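Local coordinates for protein collagen alpha-1(XV) chain (Homo sapiens, PDB 3N3F) that probably drives the association of three collagen XV chains through its trimerization domain, a potent trimerizing unit common to the multiplexin collagens, at residues A[9-12]-A[13-16]. Residues are numbered along the deposited sequence; the frame is centred on the assembly and turned at random.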
ATOM      1  N   MET A   9      11.460   7.648 -10.729  1.00 14.78           N
ATOM      2  CA  MET A   9      10.877   6.608 -11.560  1.00 15.63           C
ATOM      3  C   MET A   9      11.863   5.929 -12.497  1.00 14.32           C
ATOM      4  O   MET A   9      11.852   4.708 -12.628  1.00 14.16           O
ATOM      5  CB  MET A   9       9.714   7.164 -12.382  1.00 18.76           C
ATOM      6  CG  MET A   9       8.929   6.079 -13.101  1.00 22.03           C
ATOM      7  SD  MET A   9       7.634   6.716 -14.172  1.00 25.69           S
ATOM      8  CE  MET A   9       6.549   7.445 -12.989  1.00 28.62           C
ATOM      9  N   ASP A  10      12.715   6.709 -13.151  1.00 12.78           N
ATOM     10  CA  ASP A  10      13.678   6.128 -14.079  1.00 15.75           C
ATOM     11  C   ASP A  10      14.645   5.159 -13.411  1.00 15.48           C
ATOM     12  O   ASP A  10      14.986   4.120 -13.984  1.00 16.48           O
ATOM     13  CB  ASP A  10      14.427   7.236 -14.816  1.00 27.88           C
ATOM     14  CG  ASP A  10      13.544   7.939 -15.826  1.00 32.98           C
ATOM     15  OD1 ASP A  10      13.001   7.240 -16.709  1.00 35.11           O
ATOM     16  OD2 ASP A  10      13.379   9.172 -15.739  1.00 34.43           O
ATOM     17  N   ASP A  11      15.079   5.491 -12.200  1.00 14.52           N
ATOM     18  CA  ASP A  11      15.977   4.613 -11.460  1.00 14.71           C
ATOM     19  C   ASP A  11      15.214   3.308 -11.193  1.00 14.23           C
ATOM     20  O   ASP A  11      15.764   2.216 -11.311  1.00 12.76           O
ATOM     21  CB  ASP A  11      16.392   5.281 -10.146  1.00 37.10           C
ATOM     22  CG  ASP A  11      17.540   4.568  -9.466  1.00 42.97           C
ATOM     23  OD1 ASP A  11      18.554   4.287 -10.142  1.00 49.26           O
ATOM     24  OD2 ASP A  11      17.437   4.296  -8.251  1.00 48.45           O
ATOM     25  N   MET A  12      13.935   3.428 -10.853  1.00 15.98           N
ATOM     26  CA  MET A  12      13.101   2.257 -10.598  1.00 16.69           C
ATOM     27  C   MET A  12      12.958   1.401 -11.864  1.00 17.23           C
ATOM     28  O   MET A  12      13.108   0.180 -11.819  1.00 15.05           O
ATOM     29  CB  MET A  12      11.712   2.697 -10.121  1.00 18.13           C
ATOM     30  CG  MET A  12      10.702   1.562 -10.001  1.00 14.77           C
ATOM     31  SD  MET A  12       9.011   2.146  -9.691  1.00 17.63           S
ATOM     32  CE  MET A  12       8.417   2.422 -11.346  1.00 16.84           C
ATOM     33  N   LEU A  13      12.670   2.054 -12.989  1.00 14.83           N
ATOM     34  CA  LEU A  13      12.490   1.373 -14.269  1.00 15.83           C
ATOM     35  C   LEU A  13      13.692   0.550 -14.734  1.00 16.98           C
ATOM     36  O   LEU A  13      13.528  -0.460 -15.413  1.00 14.78           O
ATOM     37  CB  LEU A  13      12.129   2.387 -15.363  1.00 18.96           C
ATOM     38  CG  LEU A  13      10.780   3.111 -15.284  1.00 18.81           C
ATOM     39  CD1 LEU A  13      10.692   4.145 -16.399  1.00 15.91           C
ATOM     40  CD2 LEU A  13       9.638   2.109 -15.392  1.00 19.00           C
ATOM     41  N   GLN A  14      14.900   0.969 -14.376  1.00 19.76           N
ATOM     42  CA  GLN A  14      16.083   0.228 -14.802  1.00 23.16           C
ATOM     43  C   GLN A  14      16.523  -0.854 -13.818  1.00 21.99           C
ATOM     44  O   GLN A  14      17.466  -1.603 -14.085  1.00 22.87           O
ATOM     45  CB  GLN A  14      17.238   1.195 -15.077  1.00 38.65           C
ATOM     46  CG  GLN A  14      17.673   2.028 -13.888  1.00 44.80           C
ATOM     47  CD  GLN A  14      18.713   3.070 -14.262  1.00 47.04           C
ATOM     48  OE1 GLN A  14      19.277   3.742 -13.398  1.00 50.78           O
ATOM     49  NE2 GLN A  14      18.966   3.214 -15.559  1.00 49.31           N
ATOM     50  N   LYS A  15      15.827  -0.952 -12.692  1.00 19.69           N
ATOM     51  CA  LYS A  15      16.166  -1.943 -11.677  1.00 18.13           C
ATOM     52  C   LYS A  15      15.003  -2.877 -11.358  1.00 17.37           C
ATOM     53  O   LYS A  15      14.759  -3.215 -10.204  1.00 16.44           O
ATOM     54  CB  LYS A  15      16.642  -1.232 -10.410  1.00 21.84           C
ATOM     55  CG  LYS A  15      17.933  -0.445 -10.617  1.00 23.37           C
ATOM     56  CD  LYS A  15      18.320   0.346  -9.384  1.00 27.52           C
ATOM     57  CE  LYS A  15      19.701   0.971  -9.540  1.00 31.92           C
ATOM     58  NZ  LYS A  15      19.789   1.849 -10.737  1.00 33.15           N
ATOM     59  N   ALA A  16      14.303  -3.304 -12.402  1.00 19.96           N
ATOM     60  CA  ALA A  16      13.166  -4.201 -12.268  1.00 20.94           C
ATOM     61  C   ALA A  16      13.541  -5.540 -11.641  1.00 21.78           C
ATOM     62  O   ALA A  16      12.732  -6.154 -10.946  1.00 22.98           O
ATOM     63  CB  ALA A  16      12.523  -4.432 -13.637  1.00 21.48           C
TER
HETATM   64  O   HOH W   1      12.045  -1.686  -9.968  1.00 14.53           O
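Leu13 N donates to Met9 O at 2.8 Å, a nearly straight i to i+4 bond of the short helix 9-13. Gln14 N makes a longer bond to Asp10 O, 3.2 Å, and a weak one to Asp11 O. Lys15 N bonds three residues back, to Met12 O at 3.1 Å, and stands 61° above that carbonyl plane. A water also donates to Met12 O, at 2.8 Å, and weakly to Lys15 O, linking the last turn to the chain that leaves it.

The side chains of Asp11 and Lys15 form an i to i+4 salt bridge. Lys15 NZ lies 2.8 Å from Asp11 OD1 and meets it from above the carboxylate plane. The Lys15 chain runs extended past Asp11 O and bends only at its last torsion (chi4 57°), which turns NZ onto the carboxylate. Gln14 CG comes within 3.2 Å of Asp11 O. Gln14 OE1 lies 3.4 Å from Asp11 OD1, but both are acceptors and do not bond; the amide and carboxylate planes are 72° apart. On another side of the helix, Met9 CG touches Leu13 CG at 4.1 Å, and Met12 CE meets Leu13 CD2.

With an alanine here instead of Lys15, Asp11 OD1 would probably lose its charged partner, and Asp11 O the CG and CD groups beside it.

Met12 is buried against Phe6, Ile25, Phe34 and Trp41, seating the helix on the sheet, while Leu13 packs on Pro53 of a neighbouring subunit. The ion pair thus ties the helix to the chain after it, and both its side chains also touch Phe6.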